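Local coordinates for protein beta-lactamase (Chitinophaga pinensis, PDB 6N36) that probably hydrolyses the amide bond of beta-lactam antibiotics, as a metallo-beta-lactamase that carries two zinc ions, at residues A[49-54]-A[165-170]; A[82-87]-A[110-115]; A[183-188]-A[227-232]. All coordinates share one frame; numbering follows the deposited sequence.

In the fold
The three contacts lie in a two-sheet metallo-beta-lactamase fold. Interaction 1 joins strand 48-51 of the seven-stranded sheet to strand 165-172 of the five-stranded one. Interaction 2 falls between its two segments in the sequence and packs the zinc-binding loop 82-87 on helix 110-114. Interaction 3 follows later, between the loop after strand 177-182 and short helix 227-230. Centres of interactions 2 and 3 are each about 14 Å from that of interaction 1, and about 18 Å from each other. Asn-52 and Asn-165 both bond the backbone of Thr-82, while Asn-184 bonds His-83 and Ser-166, so the buried inter-sheet core leads directly to the metal site and its surrounding loops.

Interaction 1 (A[49-54]-A[165-170])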
ATOM      1  N   ILE A  49      -2.931  13.064   2.676  1.00 17.56           N
ATOM      2  CA  ILE A  49      -2.010  11.906   2.758  1.00 18.53           C
ATOM      3  C   ILE A  49      -2.332  11.045   1.532  1.00 17.49           C
ATOM      4  O   ILE A  49      -3.507  10.655   1.312  1.00 18.42           O
ATOM      5  CB  ILE A  49      -2.144  11.144   4.070  1.00 19.75           C
ATOM      6  CG1 ILE A  49      -2.047  12.053   5.311  1.00 21.70           C
ATOM      7  CG2 ILE A  49      -1.143   9.989   4.104  1.00 20.16           C
ATOM      8  CD1 ILE A  49      -3.383  12.388   5.912  1.00 24.47           C
ATOM      9  N   LEU A  50      -1.278  10.636   0.814  1.00 17.63           N
ATOM     10  CA  LEU A  50      -1.393   9.632  -0.291  1.00 18.40           C
ATOM     11  C   LEU A  50      -0.702   8.348   0.132  1.00 17.73           C
ATOM     12  O   LEU A  50       0.469   8.415   0.529  1.00 18.37           O
ATOM     13  CB  LEU A  50      -0.724  10.177  -1.542  1.00 19.70           C
ATOM     14  CG  LEU A  50      -0.691   9.186  -2.713  1.00 21.01           C
ATOM     15  CD1 LEU A  50      -2.079   8.945  -3.250  1.00 22.64           C
ATOM     16  CD2 LEU A  50       0.283   9.684  -3.785  1.00 24.22           C
ATOM     17  N   ILE A  51      -1.427   7.231   0.066  1.00 16.98           N
ATOM     18  CA  ILE A  51      -0.828   5.897   0.260  1.00 17.65           C
ATOM     19  C   ILE A  51      -0.733   5.227  -1.111  1.00 16.90           C
ATOM     20  O   ILE A  51      -1.760   4.877  -1.675  1.00 17.06           O
ATOM     21  CB  ILE A  51      -1.642   5.050   1.248  1.00 18.57           C
ATOM     22  CG1 ILE A  51      -1.830   5.749   2.600  1.00 20.51           C
ATOM     23  CG2 ILE A  51      -0.949   3.708   1.388  1.00 18.54           C
ATOM     24  CD1 ILE A  51      -2.791   5.023   3.528  1.00 20.64           C
ATOM     25  N   ASN A  52       0.506   5.052  -1.552  1.00 16.49           N
ATOM     26  CA  ASN A  52       0.926   4.368  -2.799  1.00 17.13           C
ATOM     27  C   ASN A  52       0.733   5.218  -4.041  1.00 17.42           C
ATOM     28  O   ASN A  52      -0.192   6.047  -4.135  1.00 18.39           O
ATOM     29  CB  ASN A  52       0.232   3.028  -3.032  1.00 17.03           C
ATOM     30  CG  ASN A  52       0.628   1.960  -2.037  1.00 18.13           C
ATOM     31  OD1 ASN A  52       1.676   2.060  -1.382  1.00 18.75           O
ATOM     32  ND2 ASN A  52      -0.225   0.938  -1.898  1.00 19.33           N
ATOM     33  N   THR A  53       1.602   4.974  -4.993  1.00 17.20           N
ATOM     34  CA  THR A  53       1.374   5.281  -6.434  1.00 17.50           C
ATOM     35  C   THR A  53       1.083   3.985  -7.155  1.00 17.90           C
ATOM     36  O   THR A  53       0.873   2.959  -6.531  1.00 18.59           O
ATOM     37  CB  THR A  53       2.512   6.095  -7.061  1.00 18.57           C
ATOM     38  OG1 THR A  53       3.632   5.223  -7.273  1.00 18.81           O
ATOM     39  CG2 THR A  53       2.918   7.310  -6.255  1.00 19.63           C
ATOM     40  N   GLY A  54       0.989   4.039  -8.485  1.00 18.88           N
ATOM     41  CA  GLY A  54       1.114   2.839  -9.301  1.00 20.55           C
ATOM     42  C   GLY A  54       2.496   2.767  -9.922  1.00 20.41           C
ATOM     43  O   GLY A  54       3.471   3.173  -9.338  1.00 19.81           O
ATOM     44  N   ASN A 165       4.362  -2.894   5.220  1.00 17.49           N
ATOM     45  CA  ASN A 165       3.611  -2.395   6.379  1.00 18.01           C
ATOM     46  C   ASN A 165       2.163  -2.105   5.989  1.00 17.67           C
ATOM     47  O   ASN A 165       1.820  -1.925   4.782  1.00 17.68           O
ATOM     48  CB  ASN A 165       4.304  -1.200   7.001  1.00 18.68           C
ATOM     49  CG  ASN A 165       4.669  -0.062   6.087  1.00 19.06           C
ATOM     50  OD1 ASN A 165       5.511   0.722   6.443  1.00 21.20           O
ATOM     51  ND2 ASN A 165       3.950   0.183   5.003  1.00 19.51           N
ATOM     52  N   SER A 166       1.314  -2.112   7.001  1.00 17.80           N
ATOM     53  CA  SER A 166      -0.119  -1.762   6.865  1.00 17.49           C
ATOM     54  C   SER A 166      -0.342  -0.455   7.626  1.00 18.60           C
ATOM     55  O   SER A 166       0.495  -0.085   8.505  1.00 20.04           O
ATOM     56  CB  SER A 166      -1.003  -2.864   7.428  1.00 18.46           C
ATOM     57  OG  SER A 166      -0.738  -4.095   6.759  1.00 19.73           O
ATOM     58  N   PHE A 167      -1.503   0.167   7.394  1.00 17.65           N
ATOM     59  CA  PHE A 167      -1.889   1.423   8.044  1.00 19.68           C
ATOM     60  C   PHE A 167      -3.298   1.266   8.606  1.00 20.26           C
ATOM     61  O   PHE A 167      -4.199   0.737   7.936  1.00 20.07           O
ATOM     62  CB  PHE A 167      -1.821   2.607   7.066  1.00 17.59           C
ATOM     63  CG  PHE A 167      -0.447   2.807   6.494  1.00 18.78           C
ATOM     64  CD1 PHE A 167       0.549   3.406   7.250  1.00 19.45           C
ATOM     65  CD2 PHE A 167      -0.145   2.389   5.202  1.00 17.56           C
ATOM     66  CE1 PHE A 167       1.819   3.572   6.745  1.00 19.63           C
ATOM     67  CE2 PHE A 167       1.135   2.559   4.691  1.00 18.74           C
ATOM     68  CZ  PHE A 167       2.116   3.163   5.446  1.00 18.71           C
ATOM     69  N   LEU A 168      -3.453   1.690   9.862  1.00 20.56           N
ATOM     70  CA  LEU A 168      -4.759   1.677  10.567  1.00 22.78           C
ATOM     71  C   LEU A 168      -5.098   3.124  10.904  1.00 22.90           C
ATOM     72  O   LEU A 168      -4.228   3.876  11.432  1.00 23.74           O
ATOM     73  CB  LEU A 168      -4.621   0.897  11.884  1.00 26.19           C
ATOM     74  CG  LEU A 168      -4.676  -0.625  11.837  1.00 31.25           C
ATOM     75  CD1 LEU A 168      -4.085  -1.155  13.163  1.00 35.85           C
ATOM     76  CD2 LEU A 168      -6.116  -1.131  11.744  1.00 33.38           C
ATOM     77  N   PHE A 169      -6.351   3.484  10.708  1.00 22.10           N
ATOM     78  CA  PHE A 169      -6.810   4.858  11.021  1.00 23.35           C
ATOM     79  C   PHE A 169      -8.323   4.877  11.108  1.00 23.33           C
ATOM     80  O   PHE A 169      -9.051   4.159  10.389  1.00 23.67           O
ATOM     81  CB  PHE A 169      -6.323   5.893   9.986  1.00 22.16           C
ATOM     82  CG  PHE A 169      -6.561   5.517   8.543  1.00 21.19           C
ATOM     83  CD1 PHE A 169      -5.677   4.677   7.899  1.00 19.95           C
ATOM     84  CD2 PHE A 169      -7.677   5.930   7.858  1.00 20.66           C
ATOM     85  CE1 PHE A 169      -5.900   4.307   6.593  1.00 20.28           C
ATOM     86  CE2 PHE A 169      -7.919   5.539   6.553  1.00 20.26           C
ATOM     87  CZ  PHE A 169      -7.025   4.722   5.924  1.00 20.82           C
ATOM     88  N   ASP A 170      -8.799   5.811  11.916  1.00 26.04           N
ATOM     89  CA  ASP A 170     -10.244   6.102  12.047  1.00 28.07           C
ATOM     90  C   ASP A 170     -10.658   7.190  11.056  1.00 25.94           C
ATOM     91  O   ASP A 170      -9.922   8.207  10.909  1.00 27.55           O
ATOM     92  CB  ASP A 170     -10.584   6.553  13.469  1.00 28.92           C
ATOM     93  CG  ASP A 170     -10.445   5.442  14.498  1.00 34.25           C
ATOM     94  OD1 ASP A 170     -10.345   4.240  14.115  1.00 34.03           O
ATOM     95  OD2 ASP A 170     -10.451   5.780  15.715  1.00 39.39           O
TER
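Ile-51 meets two aromatic rings, using both of its branches, and this small apolar cluster makes up the whole contact. Its CG2 methyl lies 4.1 Å from CE2 of Phe-167, the denser part of the interface, and its CD1 methyl is again 4.1 Å from Phe-167 CD2. The two methyls of Ile-51 thus gather at the CD2-CE2 part of the ring, and the two side chains run past each other in opposite directions. CG1 lies anti to the carbonyl carbon and the branch continues extended (chi2 172°), so CD1 travels on toward the second ring while CG2 stays by the first. There the fit is looser: CD1 stops 4.4 Å from CE1 of Phe-169. Isoleucine suits this place because a beta-branched residue fits a strand well and offers two separate methyls. The phenylalanines fill the wide gap between strands whose nearest CA atoms, those of Ile-51 and Phe-167, are still 9.0 Å apart. Leu-80, Ile-152 and Met-154 close in around Phe-167. Strand 165-170 has a different character on its other side, where Leu-168 and Asp-170 are partly exposed and Asp-170 forms a salt bridge with Lys-179. Strands 48-51 and 165-172 of the two sheets meet here through apolar side chains alone, in the core of the alpha-beta/beta-alpha sandwich of the metallo-beta-lactamase superfamily.

Interaction 2 (A[82-87]-A[110-115]); sequences THAHYD and AALLAD. With ZN (zinc ion), chain C; ZN (zinc ion), chain B.
The oxygen of water 2 is gripped by both zinc ions, 2.0 Å from the chain B zinc and 2.4 Å from the chain C zinc, on the far side of loop 82-87 from Leu-112 and Leu-113. The chain C zinc is also bound by His-83 through NE2 and by His-85 through ND1, the latter bond 2.1 Å long; His-160 and two more waters complete six ligands. Asp-87 OD2 binds the chain B zinc at 2.1 Å, together with His-88 and His-226. Waters 1 and 2 lie at the edge of the His-83 ring, in its plane, and Asn-184 takes the ring's ND1 hydrogen, which holds NE2 toward the metal. Ala-84 separates the two histidines at the centre of an inverse gamma turn; its methyl points toward helix 110-114, whereas both histidine CB atoms point away. That methyl is 4.0 Å from CD2 of Leu-112 and 4.3 Å from CD1 of Leu-113. Leu-112 extends its CG anti to the backbone N (chi1 -177°), which brings CD2 within 3.5 Å of Ala-84 O. A small residue suits a loop pressed this closely onto a helix. The sequence His-Ala-His-Tyr-Asp-His is the family's H-x-H-x-D-H motif, with ligands as in subclass B3 enzymes. Two cations sharing one water would probably acidify it, consistent with a bridging hydroxide that attacks the lactam carbonyl.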
ATOM      1  N   THR A  82       2.716   1.079   1.127  1.00 16.00           N
ATOM      2  CA  THR A  82       2.598  -0.241   1.763  1.00 16.64           C
ATOM      3  C   THR A  82       3.858  -1.095   1.596  1.00 17.28           C
ATOM      4  O   THR A  82       4.158  -1.914   2.478  1.00 18.21           O
ATOM      5  CB  THR A  82       1.346  -0.972   1.308  1.00 16.77           C
ATOM      6  OG1 THR A  82       1.337  -1.123  -0.112  1.00 18.76           O
ATOM      7  CG2 THR A  82       0.083  -0.271   1.762  1.00 18.41           C
ATOM      8  N   HIS A  83       4.555  -0.999   0.497  1.00 17.27           N
ATOM      9  CA  HIS A  83       5.884  -1.658   0.341  1.00 17.68           C
ATOM     10  C   HIS A  83       6.589  -1.097  -0.876  1.00 18.36           C
ATOM     11  O   HIS A  83       5.914  -0.781  -1.875  1.00 18.83           O
ATOM     12  CB  HIS A  83       5.765  -3.199   0.264  1.00 17.66           C
ATOM     13  CG  HIS A  83       5.119  -3.786  -0.952  1.00 17.77           C
ATOM     14  ND1 HIS A  83       3.792  -4.139  -1.004  1.00 20.19           N
ATOM     15  CD2 HIS A  83       5.656  -4.212  -2.099  1.00 18.68           C
ATOM     16  CE1 HIS A  83       3.543  -4.743  -2.163  1.00 18.11           C
ATOM     17  NE2 HIS A  83       4.666  -4.817  -2.853  1.00 19.20           N
ATOM     18  N   ALA A  84       7.916  -1.132  -0.887  1.00 18.61           N
ATOM     19  CA  ALA A  84       8.694  -0.455  -1.948  1.00 19.50           C
ATOM     20  C   ALA A  84       8.984  -1.388  -3.134  1.00 20.01           C
ATOM     21  O   ALA A  84      10.176  -1.702  -3.390  1.00 19.88           O
ATOM     22  CB  ALA A  84       9.962   0.109  -1.377  1.00 21.49           C
ATOM     23  N   HIS A  85       7.940  -1.853  -3.802  1.00 20.08           N
ATOM     24  CA  HIS A  85       8.018  -2.460  -5.141  1.00 19.20           C
ATOM     25  C   HIS A  85       7.554  -1.444  -6.177  1.00 19.66           C
ATOM     26  O   HIS A  85       6.707  -0.580  -5.873  1.00 18.29           O
ATOM     27  CB  HIS A  85       7.189  -3.745  -5.228  1.00 19.32           C
ATOM     28  CG  HIS A  85       7.826  -4.963  -4.635  1.00 19.33           C
ATOM     29  ND1 HIS A  85       7.110  -6.113  -4.293  1.00 19.96           N
ATOM     30  CD2 HIS A  85       9.108  -5.204  -4.295  1.00 21.70           C
ATOM     31  CE1 HIS A  85       7.943  -7.015  -3.822  1.00 20.48           C
ATOM     32  NE2 HIS A  85       9.173  -6.491  -3.829  1.00 21.27           N
ATOM     33  N   TYR A  86       8.025  -1.587  -7.410  1.00 20.18           N
ATOM     34  CA  TYR A  86       7.805  -0.571  -8.455  1.00 21.78           C
ATOM     35  C   TYR A  86       6.320  -0.364  -8.800  1.00 22.42           C
ATOM     36  O   TYR A  86       6.008   0.687  -9.400  1.00 22.49           O
ATOM     37  CB  TYR A  86       8.629  -0.913  -9.697  1.00 23.26           C
ATOM     38  CG  TYR A  86       8.101  -2.051 -10.520  1.00 23.84           C
ATOM     39  CD1 TYR A  86       8.441  -3.361 -10.226  1.00 25.96           C
ATOM     40  CD2 TYR A  86       7.330  -1.821 -11.653  1.00 24.78           C
ATOM     41  CE1 TYR A  86       8.027  -4.422 -11.018  1.00 27.69           C
ATOM     42  CE2 TYR A  86       6.936  -2.861 -12.480  1.00 26.84           C
ATOM     43  CZ  TYR A  86       7.291  -4.165 -12.159  1.00 27.67           C
ATOM     44  OH  TYR A  86       6.887  -5.208 -12.928  1.00 29.18           O
ATOM     45  N   ASP A  87       5.446  -1.322  -8.561  1.00 19.90           N
ATOM     46  CA  ASP A  87       3.987  -1.160  -8.829  1.00 20.05           C
ATOM     47  C   ASP A  87       3.299  -0.311  -7.750  1.00 19.33           C
ATOM     48  O   ASP A  87       2.133   0.077  -7.949  1.00 21.14           O
ATOM     49  CB  ASP A  87       3.298  -2.513  -9.040  1.00 21.35           C
ATOM     50  CG  ASP A  87       3.434  -3.499  -7.902  1.00 22.99           C
ATOM     51  OD1 ASP A  87       4.498  -3.431  -7.179  1.00 21.37           O
ATOM     52  OD2 ASP A  87       2.509  -4.375  -7.760  1.00 21.51           O
ATOM     53  N   ALA A 110      13.665   1.842   3.818  1.00 24.18           N
ATOM     54  CA  ALA A 110      14.241   3.145   3.420  1.00 26.06           C
ATOM     55  C   ALA A 110      15.380   2.977   2.411  1.00 25.54           C
ATOM     56  O   ALA A 110      15.444   3.727   1.414  1.00 26.10           O
ATOM     57  CB  ALA A 110      14.701   3.887   4.643  1.00 26.90           C
ATOM     58  N   ALA A 111      16.300   2.023   2.633  1.00 27.91           N
ATOM     59  CA  ALA A 111      17.432   1.838   1.703  1.00 27.95           C
ATOM     60  C   ALA A 111      16.927   1.367   0.340  1.00 27.07           C
ATOM     61  O   ALA A 111      17.356   1.910  -0.684  1.00 28.01           O
ATOM     62  CB  ALA A 111      18.446   0.892   2.267  1.00 29.37           C
ATOM     63  N   LEU A 112      15.936   0.485   0.345  1.00 24.81           N
ATOM     64  CA  LEU A 112      15.358  -0.025  -0.925  1.00 24.63           C
ATOM     65  C   LEU A 112      14.712   1.122  -1.699  1.00 23.90           C
ATOM     66  O   LEU A 112      14.871   1.237  -2.896  1.00 25.31           O
ATOM     67  CB  LEU A 112      14.359  -1.113  -0.557  1.00 23.81           C
ATOM     68  CG  LEU A 112      13.694  -1.844  -1.726  1.00 23.79           C
ATOM     69  CD1 LEU A 112      14.730  -2.567  -2.567  1.00 24.41           C
ATOM     70  CD2 LEU A 112      12.670  -2.850  -1.201  1.00 23.36           C
ATOM     71  N   LEU A 113      13.926   1.944  -1.041  1.00 24.35           N
ATOM     72  CA  LEU A 113      13.284   3.100  -1.708  1.00 24.28           C
ATOM     73  C   LEU A 113      14.351   4.076  -2.230  1.00 25.92           C
ATOM     74  O   LEU A 113      14.191   4.615  -3.286  1.00 25.45           O
ATOM     75  CB  LEU A 113      12.356   3.759  -0.679  1.00 24.40           C
ATOM     76  CG  LEU A 113      11.449   4.837  -1.267  1.00 25.19           C
ATOM     77  CD1 LEU A 113      10.480   4.246  -2.299  1.00 26.00           C
ATOM     78  CD2 LEU A 113      10.732   5.526  -0.144  1.00 26.09           C
ATOM     79  N   ALA A 114      15.416   4.274  -1.470  1.00 27.31           N
ATOM     80  CA  ALA A 114      16.485   5.250  -1.800  1.00 30.07           C
ATOM     81  C   ALA A 114      17.413   4.706  -2.911  1.00 31.46           C
ATOM     82  O   ALA A 114      18.089   5.521  -3.585  1.00 32.46           O
ATOM     83  CB  ALA A 114      17.210   5.618  -0.528  1.00 31.66           C
ATOM     84  N   ASP A 115      17.359   3.430  -3.238  1.00 29.96           N
ATOM     85  CA  ASP A 115      18.217   2.869  -4.304  1.00 31.97           C
ATOM     86  C   ASP A 115      17.404   2.384  -5.486  1.00 31.55           C
ATOM     87  O   ASP A 115      18.006   1.830  -6.396  1.00 33.81           O
ATOM     88  CB  ASP A 115      19.164   1.850  -3.694  1.00 32.15           C
ATOM     89  CG  ASP A 115      18.599   0.527  -3.267  1.00 32.45           C
ATOM     90  OD1 ASP A 115      17.593   0.103  -3.820  1.00 32.61           O
ATOM     91  OD2 ASP A 115      19.320  -0.148  -2.462  1.00 36.19           O
TER
HETATM   92 ZN    ZN C 502       5.031  -6.438  -4.293  0.90 21.90          ZN
HETATM   93 ZN    ZN B 501       2.167  -5.220  -5.857  0.90 22.01          ZN
HETATM   94  O   HOH W   1       4.761  -5.585  -6.114  1.00 29.74           O
HETATM   95  O   HOH W   2       2.626  -6.569  -4.427  1.00 27.52           O
HETATM   96  O   HOH W   3       5.156  -8.204  -5.685  1.00 28.90           O

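Interaction 3 (A[183-188]-A[227-232]); sequences ANIPSI and AGQYEL
Gln-229 meets Ile-185 through its CB and its terminal amide. Its CB starts the contact 4.1 Å from Ile-185 CG1, and beyond CG the chain runs extended (chi2 176°), carrying the amide out over the isoleucine. There CD lies 3.8 Å from Ile-185 CB, which sits over one face of the amide, while OE1 and NE2 turn to waters. The contact joins the loop after strand 177-182 to the short helix that follows the metal ligand His-226, beside the zinc site of the metallo-beta-lactamase fold. At the tip, OE1 is 4.0 Å from Ile-185 CG1 and accepts from water 4 at 2.8 Å, and that water in turn accepts from the backbone N of Ile-185. A weak bond from His-226 N also reaches OE1. The other arm, NE2, is 4.0 Å from Ile-185 CG2 and donates to water 5, which lies 2.9 Å from Ser-187 OG. Glutamine suits the place because its long apolar stem packs on isoleucine while its amide both gives and accepts bonds. An inverse gamma turn at Pro-186 brings Ser-187 round to this water, and the serine's carbonyl O bonds ND1 of the zinc ligand His-160.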
ATOM      1  N   ALA A 183      -4.225  -2.945   4.311  1.00 19.45           N
ATOM      2  CA  ALA A 183      -3.471  -4.165   4.657  1.00 19.29           C
ATOM      3  C   ALA A 183      -2.477  -4.506   3.570  1.00 21.07           C
ATOM      4  O   ALA A 183      -2.931  -4.735   2.426  1.00 22.53           O
ATOM      5  CB  ALA A 183      -4.392  -5.343   4.855  1.00 20.25           C
ATOM      6  N   ASN A 184      -1.210  -4.677   3.919  1.00 19.16           N
ATOM      7  CA  ASN A 184      -0.255  -5.272   2.967  1.00 18.80           C
ATOM      8  C   ASN A 184      -0.273  -6.785   3.129  1.00 19.21           C
ATOM      9  O   ASN A 184       0.241  -7.314   4.054  1.00 19.96           O
ATOM     10  CB  ASN A 184       1.148  -4.696   3.119  1.00 19.31           C
ATOM     11  CG  ASN A 184       1.915  -4.953   1.846  1.00 21.54           C
ATOM     12  OD1 ASN A 184       1.805  -4.174   0.882  1.00 21.78           O
ATOM     13  ND2 ASN A 184       2.678  -6.064   1.802  1.00 20.55           N
ATOM     14  N   ILE A 185      -0.860  -7.457   2.163  1.00 21.40           N
ATOM     15  CA  ILE A 185      -1.113  -8.916   2.251  1.00 21.86           C
ATOM     16  C   ILE A 185       0.229  -9.605   2.079  1.00 22.75           C
ATOM     17  O   ILE A 185       1.056  -9.223   1.254  1.00 23.82           O
ATOM     18  CB  ILE A 185      -2.143  -9.337   1.186  1.00 24.51           C
ATOM     19  CG1 ILE A 185      -3.524  -8.740   1.481  1.00 24.34           C
ATOM     20  CG2 ILE A 185      -2.200 -10.866   1.046  1.00 25.61           C
ATOM     21  CD1 ILE A 185      -4.115  -9.028   2.821  1.00 25.52           C
ATOM     22  N   PRO A 186       0.538 -10.595   2.929  1.00 20.59           N
ATOM     23  CA  PRO A 186       1.847 -11.248   2.921  1.00 20.71           C
ATOM     24  C   PRO A 186       1.987 -12.307   1.824  1.00 21.23           C
ATOM     25  O   PRO A 186       2.219 -13.473   2.089  1.00 20.88           O
ATOM     26  CB  PRO A 186       1.937 -11.822   4.325  1.00 21.43           C
ATOM     27  CG  PRO A 186       0.513 -12.185   4.631  1.00 22.57           C
ATOM     28  CD  PRO A 186      -0.274 -11.011   4.098  1.00 20.87           C
ATOM     29  N   SER A 187       1.847 -11.870   0.587  1.00 20.59           N
ATOM     30  CA  SER A 187       2.087 -12.739  -0.574  1.00 20.35           C
ATOM     31  C   SER A 187       3.569 -13.109  -0.686  1.00 19.61           C
ATOM     32  O   SER A 187       4.425 -12.318  -0.364  1.00 19.50           O
ATOM     33  CB  SER A 187       1.525 -12.147  -1.835  1.00 21.74           C
ATOM     34  OG  SER A 187       2.176 -10.947  -2.140  1.00 22.34           O
ATOM     35  N   ILE A 188       3.844 -14.327  -1.098  1.00 19.70           N
ATOM     36  CA  ILE A 188       5.195 -14.927  -1.238  1.00 20.22           C
ATOM     37  C   ILE A 188       5.463 -15.129  -2.720  1.00 22.02           C
ATOM     38  O   ILE A 188       4.673 -15.869  -3.354  1.00 22.58           O
ATOM     39  CB  ILE A 188       5.234 -16.244  -0.455  1.00 21.99           C
ATOM     40  CG1 ILE A 188       4.829 -16.042   1.007  1.00 21.59           C
ATOM     41  CG2 ILE A 188       6.649 -16.806  -0.554  1.00 22.70           C
ATOM     42  CD1 ILE A 188       4.519 -17.354   1.770  1.00 23.13           C
ATOM     43  N   ALA A 227      -6.450  -5.110  -6.184  1.00 22.66           N
ATOM     44  CA  ALA A 227      -7.914  -5.296  -6.146  1.00 23.13           C
ATOM     45  C   ALA A 227      -8.266  -6.759  -5.831  1.00 25.24           C
ATOM     46  O   ALA A 227      -9.272  -6.975  -5.142  1.00 25.85           O
ATOM     47  CB  ALA A 227      -8.453  -4.923  -7.514  1.00 23.95           C
ATOM     48  N   GLY A 228      -7.559  -7.713  -6.409  1.00 26.71           N
ATOM     49  CA  GLY A 228      -7.922  -9.142  -6.277  1.00 29.00           C
ATOM     50  C   GLY A 228      -7.739  -9.623  -4.844  1.00 29.11           C
ATOM     51  O   GLY A 228      -8.419 -10.611  -4.441  1.00 31.32           O
ATOM     52  N   GLN A 229      -6.853  -8.986  -4.073  1.00 25.63           N
ATOM     53  CA  GLN A 229      -6.557  -9.425  -2.692  1.00 25.02           C
ATOM     54  C   GLN A 229      -7.781  -9.220  -1.805  1.00 25.12           C
ATOM     55  O   GLN A 229      -7.910  -9.961  -0.829  1.00 28.15           O
ATOM     56  CB  GLN A 229      -5.332  -8.687  -2.163  1.00 24.84           C
ATOM     57  CG  GLN A 229      -4.100  -9.231  -2.850  1.00 25.49           C
ATOM     58  CD  GLN A 229      -2.841  -8.518  -2.485  1.00 27.23           C
ATOM     59  OE1 GLN A 229      -2.862  -7.322  -2.167  1.00 27.10           O
ATOM     60  NE2 GLN A 229      -1.750  -9.277  -2.630  1.00 30.37           N
ATOM     61  N   TYR A 230      -8.628  -8.223  -2.077  1.00 23.21           N
ATOM     62  CA  TYR A 230      -9.805  -7.893  -1.230  1.00 24.56           C
ATOM     63  C   TYR A 230     -11.070  -7.878  -2.071  1.00 25.70           C
ATOM     64  O   TYR A 230     -12.072  -7.430  -1.534  1.00 26.94           O
ATOM     65  CB  TYR A 230      -9.609  -6.602  -0.446  1.00 24.08           C
ATOM     66  CG  TYR A 230      -9.493  -5.325  -1.235  1.00 23.42           C
ATOM     67  CD1 TYR A 230      -8.400  -5.044  -2.035  1.00 22.86           C
ATOM     68  CD2 TYR A 230     -10.490  -4.364  -1.168  1.00 24.52           C
ATOM     69  CE1 TYR A 230      -8.268  -3.843  -2.715  1.00 24.32           C
ATOM     70  CE2 TYR A 230     -10.392  -3.174  -1.869  1.00 24.65           C
ATOM     71  CZ  TYR A 230      -9.279  -2.903  -2.650  1.00 23.38           C
ATOM     72  OH  TYR A 230      -9.138  -1.740  -3.359  1.00 23.85           O
ATOM     73  N   GLU A 231     -11.012  -8.387  -3.305  1.00 26.25           N
ATOM     74  CA  GLU A 231     -12.195  -8.540  -4.195  1.00 27.23           C
ATOM     75  C   GLU A 231     -12.881  -7.182  -4.385  1.00 27.58           C
ATOM     76  O   GLU A 231     -14.111  -7.103  -4.327  1.00 26.95           O
ATOM     77  CB  GLU A 231     -13.079  -9.643  -3.615  1.00 31.27           C
ATOM     78  CG  GLU A 231     -12.411 -10.995  -3.732  1.00 34.71           C
ATOM     79  CD  GLU A 231     -12.544 -11.690  -5.078  1.00 41.72           C
ATOM     80  OE1 GLU A 231     -12.593 -11.015  -6.155  1.00 43.53           O
ATOM     81  OE2 GLU A 231     -12.646 -12.932  -5.051  1.00 49.83           O
ATOM     82  N   LEU A 232     -12.110  -6.112  -4.637  1.00 25.05           N
ATOM     83  CA  LEU A 232     -12.677  -4.774  -4.896  1.00 25.35           C
ATOM     84  C   LEU A 232     -13.872  -4.862  -5.849  1.00 25.75           C
ATOM     85  O   LEU A 232     -14.850  -4.227  -5.537  1.00 26.60           O
ATOM     86  CB  LEU A 232     -11.614  -3.853  -5.506  1.00 24.29           C
ATOM     87  CG  LEU A 232     -12.083  -2.482  -5.984  1.00 24.56           C
ATOM     88  CD1 LEU A 232     -12.713  -1.673  -4.871  1.00 24.06           C
ATOM     89  CD2 LEU A 232     -10.900  -1.745  -6.621  1.00 25.58           C
TER
HETATM   90  O   HOH W   4      -0.675  -6.509  -0.601  1.00 28.61           O
HETATM   91  O   HOH W   5       1.209  -8.571  -3.473  1.00 31.49           O